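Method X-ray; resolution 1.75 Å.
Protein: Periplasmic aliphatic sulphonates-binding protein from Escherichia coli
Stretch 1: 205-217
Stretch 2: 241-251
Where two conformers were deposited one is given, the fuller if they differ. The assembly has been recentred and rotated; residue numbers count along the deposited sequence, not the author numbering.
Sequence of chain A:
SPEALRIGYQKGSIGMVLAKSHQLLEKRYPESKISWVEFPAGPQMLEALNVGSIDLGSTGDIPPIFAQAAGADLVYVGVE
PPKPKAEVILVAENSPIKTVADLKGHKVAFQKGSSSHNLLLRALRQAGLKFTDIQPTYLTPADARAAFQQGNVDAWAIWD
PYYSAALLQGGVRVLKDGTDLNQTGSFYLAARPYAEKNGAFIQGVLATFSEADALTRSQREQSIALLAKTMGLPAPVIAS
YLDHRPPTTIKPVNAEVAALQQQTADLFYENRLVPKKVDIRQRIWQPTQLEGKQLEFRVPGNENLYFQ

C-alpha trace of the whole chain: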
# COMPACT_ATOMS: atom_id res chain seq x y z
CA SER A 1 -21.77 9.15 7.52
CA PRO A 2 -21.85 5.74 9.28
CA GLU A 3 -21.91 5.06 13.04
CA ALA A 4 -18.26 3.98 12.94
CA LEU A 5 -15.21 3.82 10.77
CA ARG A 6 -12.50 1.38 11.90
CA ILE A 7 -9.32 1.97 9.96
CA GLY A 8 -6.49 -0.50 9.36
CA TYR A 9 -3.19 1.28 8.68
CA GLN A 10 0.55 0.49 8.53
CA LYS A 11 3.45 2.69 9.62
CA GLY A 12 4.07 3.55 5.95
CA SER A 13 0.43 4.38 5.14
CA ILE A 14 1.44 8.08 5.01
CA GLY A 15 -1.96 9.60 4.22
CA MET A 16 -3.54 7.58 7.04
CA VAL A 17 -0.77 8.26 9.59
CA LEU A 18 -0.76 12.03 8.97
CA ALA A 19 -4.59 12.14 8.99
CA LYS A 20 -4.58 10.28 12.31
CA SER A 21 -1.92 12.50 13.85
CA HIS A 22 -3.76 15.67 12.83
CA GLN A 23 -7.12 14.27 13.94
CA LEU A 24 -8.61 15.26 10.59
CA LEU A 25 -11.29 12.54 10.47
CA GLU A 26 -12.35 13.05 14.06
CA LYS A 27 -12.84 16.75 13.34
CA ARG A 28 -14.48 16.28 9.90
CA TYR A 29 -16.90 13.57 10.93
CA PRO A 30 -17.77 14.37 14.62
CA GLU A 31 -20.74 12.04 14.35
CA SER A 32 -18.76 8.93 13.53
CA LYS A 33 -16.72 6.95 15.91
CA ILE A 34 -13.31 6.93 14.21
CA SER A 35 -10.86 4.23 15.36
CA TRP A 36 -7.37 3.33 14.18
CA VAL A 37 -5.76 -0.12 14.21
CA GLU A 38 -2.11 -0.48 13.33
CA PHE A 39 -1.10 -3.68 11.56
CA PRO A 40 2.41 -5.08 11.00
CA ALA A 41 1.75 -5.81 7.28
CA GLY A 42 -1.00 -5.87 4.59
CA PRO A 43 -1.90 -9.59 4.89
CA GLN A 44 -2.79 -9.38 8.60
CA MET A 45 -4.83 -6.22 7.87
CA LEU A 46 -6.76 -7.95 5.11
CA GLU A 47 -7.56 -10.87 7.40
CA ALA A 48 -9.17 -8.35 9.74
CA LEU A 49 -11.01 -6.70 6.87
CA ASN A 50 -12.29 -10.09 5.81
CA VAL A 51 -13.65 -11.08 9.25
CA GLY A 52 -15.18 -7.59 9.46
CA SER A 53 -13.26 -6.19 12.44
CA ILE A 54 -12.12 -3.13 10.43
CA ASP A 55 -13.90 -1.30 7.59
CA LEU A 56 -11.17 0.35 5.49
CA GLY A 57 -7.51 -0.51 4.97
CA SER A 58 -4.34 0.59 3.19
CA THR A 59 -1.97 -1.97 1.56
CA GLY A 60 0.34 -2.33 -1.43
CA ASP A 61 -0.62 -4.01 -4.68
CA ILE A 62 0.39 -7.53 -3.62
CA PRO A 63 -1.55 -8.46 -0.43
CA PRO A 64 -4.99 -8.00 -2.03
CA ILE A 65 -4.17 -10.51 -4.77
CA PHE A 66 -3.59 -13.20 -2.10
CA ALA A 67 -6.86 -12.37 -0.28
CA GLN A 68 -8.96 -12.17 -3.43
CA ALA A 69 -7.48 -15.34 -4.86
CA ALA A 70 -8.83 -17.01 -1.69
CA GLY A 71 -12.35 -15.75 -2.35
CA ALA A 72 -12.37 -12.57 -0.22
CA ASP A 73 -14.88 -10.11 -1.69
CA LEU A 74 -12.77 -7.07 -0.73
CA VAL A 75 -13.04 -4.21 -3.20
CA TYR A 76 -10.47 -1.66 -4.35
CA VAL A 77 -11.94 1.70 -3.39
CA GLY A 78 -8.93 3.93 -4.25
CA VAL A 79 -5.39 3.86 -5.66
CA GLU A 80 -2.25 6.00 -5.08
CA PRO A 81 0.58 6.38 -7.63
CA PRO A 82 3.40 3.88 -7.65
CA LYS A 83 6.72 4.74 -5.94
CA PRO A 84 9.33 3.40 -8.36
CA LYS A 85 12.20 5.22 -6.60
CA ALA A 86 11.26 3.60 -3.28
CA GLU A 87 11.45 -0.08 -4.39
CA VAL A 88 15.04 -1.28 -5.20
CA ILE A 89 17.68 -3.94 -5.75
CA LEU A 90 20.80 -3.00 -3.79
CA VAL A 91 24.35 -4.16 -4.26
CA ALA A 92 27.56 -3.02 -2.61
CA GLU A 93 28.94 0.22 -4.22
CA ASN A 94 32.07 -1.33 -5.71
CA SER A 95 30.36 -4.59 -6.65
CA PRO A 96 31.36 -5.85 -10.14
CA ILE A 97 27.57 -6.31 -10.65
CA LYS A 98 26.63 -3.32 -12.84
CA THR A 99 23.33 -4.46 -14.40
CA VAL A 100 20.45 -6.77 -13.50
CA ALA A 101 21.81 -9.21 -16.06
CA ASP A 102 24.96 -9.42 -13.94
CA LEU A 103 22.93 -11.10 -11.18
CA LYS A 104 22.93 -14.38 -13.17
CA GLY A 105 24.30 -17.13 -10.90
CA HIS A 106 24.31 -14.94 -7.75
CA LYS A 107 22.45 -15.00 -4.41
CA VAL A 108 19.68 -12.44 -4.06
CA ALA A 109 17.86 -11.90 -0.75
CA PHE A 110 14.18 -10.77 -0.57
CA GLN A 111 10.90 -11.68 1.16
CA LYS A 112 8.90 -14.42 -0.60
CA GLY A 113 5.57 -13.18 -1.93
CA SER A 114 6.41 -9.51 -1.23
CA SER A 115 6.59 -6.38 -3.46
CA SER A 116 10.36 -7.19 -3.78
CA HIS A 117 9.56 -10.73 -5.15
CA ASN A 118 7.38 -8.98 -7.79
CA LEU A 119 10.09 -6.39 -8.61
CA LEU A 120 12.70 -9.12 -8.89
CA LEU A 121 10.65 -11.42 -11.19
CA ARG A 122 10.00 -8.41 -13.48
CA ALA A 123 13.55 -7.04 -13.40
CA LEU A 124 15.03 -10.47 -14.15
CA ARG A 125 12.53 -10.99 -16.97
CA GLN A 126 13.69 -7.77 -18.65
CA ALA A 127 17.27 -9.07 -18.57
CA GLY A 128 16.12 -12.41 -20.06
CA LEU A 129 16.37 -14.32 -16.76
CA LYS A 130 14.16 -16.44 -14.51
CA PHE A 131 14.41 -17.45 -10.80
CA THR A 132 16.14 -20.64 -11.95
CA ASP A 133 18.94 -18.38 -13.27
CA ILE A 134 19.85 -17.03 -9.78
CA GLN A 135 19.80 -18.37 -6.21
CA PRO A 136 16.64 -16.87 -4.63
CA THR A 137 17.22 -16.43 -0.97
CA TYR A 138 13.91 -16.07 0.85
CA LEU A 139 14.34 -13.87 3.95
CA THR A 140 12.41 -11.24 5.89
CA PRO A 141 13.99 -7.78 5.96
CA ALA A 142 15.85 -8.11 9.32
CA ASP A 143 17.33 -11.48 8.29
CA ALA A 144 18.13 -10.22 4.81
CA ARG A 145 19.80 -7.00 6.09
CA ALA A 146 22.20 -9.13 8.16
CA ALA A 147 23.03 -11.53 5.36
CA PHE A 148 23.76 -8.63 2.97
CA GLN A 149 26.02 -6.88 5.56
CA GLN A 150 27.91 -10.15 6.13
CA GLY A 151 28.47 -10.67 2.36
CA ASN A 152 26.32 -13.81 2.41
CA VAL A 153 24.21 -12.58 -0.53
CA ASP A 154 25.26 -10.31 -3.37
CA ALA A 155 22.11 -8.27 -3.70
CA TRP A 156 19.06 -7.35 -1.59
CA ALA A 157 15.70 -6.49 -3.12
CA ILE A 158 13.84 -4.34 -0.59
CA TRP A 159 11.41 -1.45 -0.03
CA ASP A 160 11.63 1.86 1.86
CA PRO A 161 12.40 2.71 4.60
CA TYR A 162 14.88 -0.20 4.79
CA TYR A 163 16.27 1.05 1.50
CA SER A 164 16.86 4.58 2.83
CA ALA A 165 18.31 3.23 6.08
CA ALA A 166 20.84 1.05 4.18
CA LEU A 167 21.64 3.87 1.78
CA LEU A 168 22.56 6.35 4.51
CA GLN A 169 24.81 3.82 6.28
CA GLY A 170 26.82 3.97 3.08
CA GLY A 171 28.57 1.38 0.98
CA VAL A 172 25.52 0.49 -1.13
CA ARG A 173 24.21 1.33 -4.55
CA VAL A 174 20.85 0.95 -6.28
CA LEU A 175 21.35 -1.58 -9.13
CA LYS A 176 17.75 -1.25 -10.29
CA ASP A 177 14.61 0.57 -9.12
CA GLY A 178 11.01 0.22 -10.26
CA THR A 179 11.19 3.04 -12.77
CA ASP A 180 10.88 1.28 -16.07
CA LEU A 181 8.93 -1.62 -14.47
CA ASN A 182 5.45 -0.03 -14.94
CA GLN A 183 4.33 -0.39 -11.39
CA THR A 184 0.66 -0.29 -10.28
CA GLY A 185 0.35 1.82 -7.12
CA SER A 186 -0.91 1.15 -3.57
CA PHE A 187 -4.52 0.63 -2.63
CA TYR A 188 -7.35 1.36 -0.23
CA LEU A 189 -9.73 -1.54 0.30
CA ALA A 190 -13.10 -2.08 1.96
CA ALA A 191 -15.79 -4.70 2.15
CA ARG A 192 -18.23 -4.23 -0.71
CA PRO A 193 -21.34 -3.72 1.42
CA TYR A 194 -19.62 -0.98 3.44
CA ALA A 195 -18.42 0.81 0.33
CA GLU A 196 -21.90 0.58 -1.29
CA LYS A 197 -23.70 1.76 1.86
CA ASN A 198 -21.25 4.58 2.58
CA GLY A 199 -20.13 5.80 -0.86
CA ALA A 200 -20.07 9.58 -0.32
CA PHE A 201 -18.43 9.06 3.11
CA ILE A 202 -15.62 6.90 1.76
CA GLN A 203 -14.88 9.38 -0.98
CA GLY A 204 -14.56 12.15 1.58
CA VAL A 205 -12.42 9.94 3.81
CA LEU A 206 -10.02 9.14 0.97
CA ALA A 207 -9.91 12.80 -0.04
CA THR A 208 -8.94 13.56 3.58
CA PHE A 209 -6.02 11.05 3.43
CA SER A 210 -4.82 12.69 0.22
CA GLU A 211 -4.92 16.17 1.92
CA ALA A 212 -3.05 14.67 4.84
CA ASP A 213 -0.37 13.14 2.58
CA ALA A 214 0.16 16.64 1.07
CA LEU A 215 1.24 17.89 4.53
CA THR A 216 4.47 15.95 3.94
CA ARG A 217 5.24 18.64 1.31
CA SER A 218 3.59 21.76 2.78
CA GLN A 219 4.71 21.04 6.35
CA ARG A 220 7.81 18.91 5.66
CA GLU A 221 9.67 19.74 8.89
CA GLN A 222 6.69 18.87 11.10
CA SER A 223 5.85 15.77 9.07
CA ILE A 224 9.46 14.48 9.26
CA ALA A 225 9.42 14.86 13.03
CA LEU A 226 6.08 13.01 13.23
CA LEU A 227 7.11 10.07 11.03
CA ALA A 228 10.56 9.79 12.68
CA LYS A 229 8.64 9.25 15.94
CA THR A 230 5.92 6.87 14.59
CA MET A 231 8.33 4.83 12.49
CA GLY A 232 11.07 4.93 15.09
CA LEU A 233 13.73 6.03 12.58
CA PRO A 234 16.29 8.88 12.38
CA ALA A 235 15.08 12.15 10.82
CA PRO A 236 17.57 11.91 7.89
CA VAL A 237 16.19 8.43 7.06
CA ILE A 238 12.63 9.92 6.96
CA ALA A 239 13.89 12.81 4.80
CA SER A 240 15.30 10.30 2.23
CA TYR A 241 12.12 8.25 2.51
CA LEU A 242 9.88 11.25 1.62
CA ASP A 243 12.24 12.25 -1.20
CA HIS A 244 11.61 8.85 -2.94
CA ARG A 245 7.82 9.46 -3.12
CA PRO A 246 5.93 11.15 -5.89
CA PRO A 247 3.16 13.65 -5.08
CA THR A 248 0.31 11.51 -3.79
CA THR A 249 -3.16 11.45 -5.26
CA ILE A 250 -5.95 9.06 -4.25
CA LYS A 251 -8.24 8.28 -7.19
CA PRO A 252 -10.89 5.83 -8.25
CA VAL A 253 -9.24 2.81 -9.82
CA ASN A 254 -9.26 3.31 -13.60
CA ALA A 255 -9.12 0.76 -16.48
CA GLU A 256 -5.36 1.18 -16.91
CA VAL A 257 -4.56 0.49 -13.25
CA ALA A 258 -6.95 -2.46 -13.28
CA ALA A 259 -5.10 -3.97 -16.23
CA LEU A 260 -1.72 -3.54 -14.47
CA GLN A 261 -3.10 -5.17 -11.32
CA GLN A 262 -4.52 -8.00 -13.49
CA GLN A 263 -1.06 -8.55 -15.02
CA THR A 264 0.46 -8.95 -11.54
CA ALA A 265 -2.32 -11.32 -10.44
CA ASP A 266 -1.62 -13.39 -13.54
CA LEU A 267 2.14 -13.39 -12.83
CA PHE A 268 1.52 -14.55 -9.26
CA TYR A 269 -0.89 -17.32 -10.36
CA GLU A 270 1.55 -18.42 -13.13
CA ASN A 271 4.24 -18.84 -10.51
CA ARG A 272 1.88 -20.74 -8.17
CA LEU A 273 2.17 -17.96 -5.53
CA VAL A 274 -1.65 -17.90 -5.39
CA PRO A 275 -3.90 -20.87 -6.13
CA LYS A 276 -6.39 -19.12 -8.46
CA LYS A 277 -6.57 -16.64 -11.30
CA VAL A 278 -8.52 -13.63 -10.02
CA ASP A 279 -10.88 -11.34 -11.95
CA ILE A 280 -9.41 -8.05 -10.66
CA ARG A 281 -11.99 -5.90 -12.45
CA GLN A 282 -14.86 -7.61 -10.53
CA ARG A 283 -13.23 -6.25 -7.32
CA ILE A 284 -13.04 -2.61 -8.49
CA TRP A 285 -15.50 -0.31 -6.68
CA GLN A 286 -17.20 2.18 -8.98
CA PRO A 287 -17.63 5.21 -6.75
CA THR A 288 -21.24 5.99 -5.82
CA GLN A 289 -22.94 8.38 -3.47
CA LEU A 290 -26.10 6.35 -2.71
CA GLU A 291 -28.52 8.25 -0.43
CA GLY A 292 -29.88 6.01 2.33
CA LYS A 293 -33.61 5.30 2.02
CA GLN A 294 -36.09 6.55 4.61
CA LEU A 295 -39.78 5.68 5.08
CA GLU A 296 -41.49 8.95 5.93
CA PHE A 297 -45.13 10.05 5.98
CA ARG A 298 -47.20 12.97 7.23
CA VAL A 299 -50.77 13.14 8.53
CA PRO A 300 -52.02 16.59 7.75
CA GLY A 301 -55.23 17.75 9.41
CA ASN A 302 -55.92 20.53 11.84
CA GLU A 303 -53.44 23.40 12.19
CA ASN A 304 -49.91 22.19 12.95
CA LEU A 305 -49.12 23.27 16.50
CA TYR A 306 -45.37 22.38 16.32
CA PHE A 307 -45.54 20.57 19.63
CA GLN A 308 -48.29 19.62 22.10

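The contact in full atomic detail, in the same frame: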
# COMPACT_ATOMS: atom_id res chain seq x y z
N VAL A 205 -13.50 10.46 2.94
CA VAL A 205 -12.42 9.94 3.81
C VAL A 205 -11.12 9.87 3.00
O VAL A 205 -10.02 10.31 3.45
CB VAL A 205 -12.78 8.56 4.47
CG1 VAL A 205 -11.56 7.92 5.04
CG2 VAL A 205 -13.87 8.77 5.56
N LEU A 206 -11.20 9.27 1.82
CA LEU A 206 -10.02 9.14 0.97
C LEU A 206 -9.46 10.51 0.59
O LEU A 206 -8.23 10.71 0.62
CB LEU A 206 -10.33 8.30 -0.28
CG LEU A 206 -10.75 6.84 0.02
CD1 LEU A 206 -11.13 6.11 -1.25
CD2 LEU A 206 -9.69 6.09 0.75
N ALA A 207 -10.34 11.46 0.33
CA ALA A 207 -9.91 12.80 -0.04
C ALA A 207 -9.15 13.43 1.12
O ALA A 207 -8.12 14.11 0.89
CB ALA A 207 -11.14 13.64 -0.42
N THR A 208 -9.61 13.14 2.36
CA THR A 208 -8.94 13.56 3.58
C THR A 208 -7.54 12.95 3.70
O THR A 208 -6.60 13.64 4.06
CB THR A 208 -9.75 13.19 4.82
OG1 THR A 208 -11.02 13.83 4.77
CG2 THR A 208 -9.07 13.72 6.07
N PHE A 209 -7.38 11.65 3.40
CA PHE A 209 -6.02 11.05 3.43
C PHE A 209 -5.12 11.70 2.41
O PHE A 209 -3.92 11.85 2.63
CB PHE A 209 -6.04 9.55 3.14
CG PHE A 209 -6.84 8.73 4.12
CD1 PHE A 209 -6.93 9.08 5.46
CD2 PHE A 209 -7.45 7.55 3.69
CE1 PHE A 209 -7.67 8.28 6.37
CE2 PHE A 209 -8.14 6.71 4.58
CZ PHE A 209 -8.28 7.09 5.91
N SER A 210 -5.67 12.03 1.25
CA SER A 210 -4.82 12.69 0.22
C SER A 210 -4.39 14.10 0.69
O SER A 210 -3.24 14.50 0.45
CB SER A 210 -5.56 12.71 -1.14
OG SER A 210 -4.72 13.33 -2.11
N GLU A 211 -5.28 14.86 1.32
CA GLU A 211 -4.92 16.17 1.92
C GLU A 211 -3.84 15.99 2.99
O GLU A 211 -2.92 16.80 3.13
CB GLU A 211 -6.12 16.85 2.58
CG GLU A 211 -7.19 17.31 1.65
CD GLU A 211 -8.37 17.89 2.42
OE1 GLU A 211 -8.15 18.77 3.30
OE2 GLU A 211 -9.51 17.44 2.20
N ALA A 212 -3.99 14.94 3.78
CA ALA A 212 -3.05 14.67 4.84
C ALA A 212 -1.69 14.30 4.28
O ALA A 212 -0.66 14.77 4.79
CB ALA A 212 -3.59 13.53 5.79
N ASP A 213 -1.65 13.51 3.20
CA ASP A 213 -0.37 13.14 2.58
C ASP A 213 0.34 14.42 2.09
O ASP A 213 1.56 14.54 2.27
CB ASP A 213 -0.59 12.15 1.42
CG ASP A 213 0.68 11.45 0.98
OD1 ASP A 213 1.69 12.13 0.64
OD2 ASP A 213 0.69 10.22 0.89
N ALA A 214 -0.42 15.38 1.59
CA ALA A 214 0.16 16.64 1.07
C ALA A 214 0.89 17.48 2.16
O ALA A 214 1.76 18.33 1.84
CB ALA A 214 -0.87 17.44 0.45
N LEU A 215 0.53 17.25 3.42
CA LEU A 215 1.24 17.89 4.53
C LEU A 215 2.70 17.51 4.53
O LEU A 215 3.51 18.28 5.05
CB LEU A 215 0.59 17.55 5.90
CG LEU A 215 -0.87 18.00 6.02
CD1 LEU A 215 -1.45 17.48 7.35
CD2 LEU A 215 -1.08 19.53 5.91
N THR A 216 3.05 16.32 4.00
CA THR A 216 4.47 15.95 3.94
C THR A 216 5.25 16.90 3.03
O THR A 216 6.47 16.99 3.15
CB THR A 216 4.74 14.49 3.46
OG1 THR A 216 4.33 14.34 2.10
CG2 THR A 216 4.03 13.49 4.37
N ARG A 217 4.57 17.61 2.12
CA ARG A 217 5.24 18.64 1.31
C ARG A 217 5.06 20.03 1.90
O ARG A 217 6.01 20.83 1.97
CB ARG A 217 4.76 18.61 -0.15
CG ARG A 217 5.47 19.62 -1.04
CD ARG A 217 4.89 19.62 -2.45
NE ARG A 217 5.67 20.46 -3.36
CZ ARG A 217 5.68 20.29 -4.68
NH1 ARG A 217 4.98 19.30 -5.22
NH2 ARG A 217 6.40 21.09 -5.46
N TYR A 241 13.36 8.95 2.78
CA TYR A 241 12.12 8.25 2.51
C TYR A 241 11.07 9.12 1.79
O TYR A 241 10.48 8.69 0.76
CB TYR A 241 11.54 7.77 3.85
CG TYR A 241 10.22 7.09 3.75
CD1 TYR A 241 10.15 5.73 3.51
CD2 TYR A 241 9.04 7.80 3.89
CE1 TYR A 241 8.88 5.09 3.40
CE2 TYR A 241 7.80 7.19 3.81
CZ TYR A 241 7.73 5.85 3.57
OH TYR A 241 6.49 5.27 3.53
N LEU A 242 10.85 10.34 2.27
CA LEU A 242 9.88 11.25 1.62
C LEU A 242 10.36 11.68 0.24
O LEU A 242 9.54 11.80 -0.71
CB LEU A 242 9.63 12.49 2.52
CG LEU A 242 8.88 12.21 3.83
CD1 LEU A 242 8.73 13.62 4.46
CD2 LEU A 242 7.47 11.59 3.59
N ASP A 243 11.67 11.86 0.09
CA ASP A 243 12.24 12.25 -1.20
C ASP A 243 12.07 11.15 -2.31
O ASP A 243 12.22 11.45 -3.49
CB ASP A 243 13.71 12.60 -1.03
CG ASP A 243 13.92 13.93 -0.36
OD1 ASP A 243 12.94 14.72 -0.32
OD2 ASP A 243 15.08 14.20 0.09
N HIS A 244 11.80 9.91 -1.93
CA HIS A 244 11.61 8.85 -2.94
C HIS A 244 10.14 8.71 -3.34
O HIS A 244 9.81 7.80 -4.11
CB HIS A 244 12.13 7.51 -2.44
CG HIS A 244 13.58 7.54 -2.06
ND1 HIS A 244 14.08 6.83 -0.99
CD2 HIS A 244 14.62 8.22 -2.59
CE1 HIS A 244 15.37 7.06 -0.88
NE2 HIS A 244 15.73 7.90 -1.84
N ARG A 245 9.26 9.57 -2.83
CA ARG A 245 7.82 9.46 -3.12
C ARG A 245 7.37 10.51 -4.09
O ARG A 245 7.86 11.67 -4.04
CB ARG A 245 7.01 9.70 -1.85
CG ARG A 245 7.28 8.63 -0.79
CD ARG A 245 6.59 9.08 0.47
NE ARG A 245 5.19 8.66 0.47
CZ ARG A 245 4.12 9.45 0.58
NH1 ARG A 245 4.21 10.79 0.61
NH2 ARG A 245 2.91 8.84 0.62
N PRO A 246 6.49 10.13 -5.02
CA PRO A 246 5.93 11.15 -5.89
C PRO A 246 4.83 11.92 -5.15
O PRO A 246 4.40 11.50 -4.07
CB PRO A 246 5.28 10.30 -7.01
CG PRO A 246 4.81 9.11 -6.32
CD PRO A 246 5.89 8.80 -5.27
N PRO A 247 4.34 13.05 -5.72
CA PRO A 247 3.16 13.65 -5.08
C PRO A 247 2.01 12.63 -5.05
O PRO A 247 1.80 11.91 -6.04
CB PRO A 247 2.83 14.83 -6.03
CG PRO A 247 4.19 15.20 -6.63
CD PRO A 247 4.82 13.84 -6.87
N THR A 248 1.33 12.52 -3.92
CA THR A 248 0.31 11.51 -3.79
C THR A 248 -1.02 12.04 -4.26
O THR A 248 -1.33 13.23 -4.06
CB THR A 248 0.16 11.14 -2.33
OG1 THR A 248 1.32 10.40 -1.97
CG2 THR A 248 -1.11 10.25 -2.07
N THR A 249 -1.76 11.20 -4.97
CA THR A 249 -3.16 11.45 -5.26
C THR A 249 -3.87 10.17 -4.81
O THR A 249 -3.26 9.13 -4.76
CB THR A 249 -3.40 11.69 -6.77
OG1 THR A 249 -2.90 10.58 -7.54
CG2 THR A 249 -2.69 13.02 -7.24
N ILE A 250 -5.12 10.27 -4.41
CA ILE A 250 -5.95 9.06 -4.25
C ILE A 250 -7.15 9.20 -5.21
O ILE A 250 -7.90 10.20 -5.17
CB ILE A 250 -6.41 8.84 -2.82
CG1 ILE A 250 -5.16 8.74 -1.92
CG2 ILE A 250 -7.17 7.48 -2.75
CD1 ILE A 250 -5.39 8.98 -0.46
N LYS A 251 -7.25 8.24 -6.12
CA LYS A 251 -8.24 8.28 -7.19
C LYS A 251 -9.03 6.99 -7.29
O LYS A 251 -8.58 5.93 -6.89
CB LYS A 251 -7.50 8.50 -8.54
CG LYS A 251 -6.66 9.77 -8.61
CD LYS A 251 -5.99 9.85 -10.01
CE LYS A 251 -5.11 11.08 -10.17
NZ LYS A 251 -4.90 11.31 -11.63
O HOH W 1 -5.87 13.05 -4.42
O HOH W 2 -1.58 14.58 -1.60
O HOH W 3 1.82 13.94 -1.34
O HOH W 4 6.09 12.85 0.40

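Ile-250 and Asp-213 cover the most surface in this contact, and they hold it in different ways. Ile-250 packs its hydrocarbon against one part of the helix 205-217. Asp-213, about one turn further along that helix, makes the charged link to the second stretch.

Ile-250 sits in an extended segment and points its CA-to-CB bond toward the helix. Its chi1 is m and its chi2 is t. Ile-250 CD1 reaches the helix backbone, 3.5 Å from Leu-206 O and 3.5 Å from Ser-210 N. These two helix atoms are already paired, since Ser-210 N donates to Leu-206 O at 2.9 Å. The methyl therefore lies against a satisfied backbone hydrogen bond. Side chains add to the packing. Phe-209 CB is 3.7 Å from Ile-250 CD1, and Leu-206 CB is 4.1 Å from Ile-250 CG2. The ring of Phe-209 leads away from the second stretch.

Asp-213 is buried and points toward the second stretch. Its carboxylate forms a two-pronged salt bridge with Arg-245. Arg-245 NH2 donates to Asp-213 OD2 at 2.6 Å, and Arg-245 NH1 donates to Asp-213 OD1 at 2.9 Å. The angles at hydrogen are 176° and 169°, so both bonds are nearly straight. The carboxylate meets the guanidinium at its edge, where the N-H groups point. Thr-248 OG1 adds a weak hydrogen bond to Asp-213 OD2 at 2.9 Å. OD2 thus accepts from two residues of the second stretch.

Ser-210 and Thr-216 also face the second stretch. Ser-210 connects to it through water. Water 1 lies 2.6 Å from Ser-210 OG and accepts from Ile-250 N at 2.9 Å. Water 2 donates to Ser-210 O at 2.6 Å and to Thr-248 O at 2.8 Å. A third bridge, water 3, donates to Asp-213 OD1 at 2.7 Å and accepts from Thr-248 N at 3.0 Å. The loop backbone is thus tied to the helix without a direct backbone-to-backbone bond.

Thr-216 turns its OG1 back to its own helix and donates to Asp-213 O at 2.8 Å. Water 4 donates to the same Thr-216 OG1 at 2.9 Å and accepts from Arg-245 NH1 at 2.8 Å. NH1 therefore serves both the carboxylate and this water. Nearby, Thr-216 CB packs 4.0 Å from Leu-242 CD2, which brings the helical start of the second stretch into the contact.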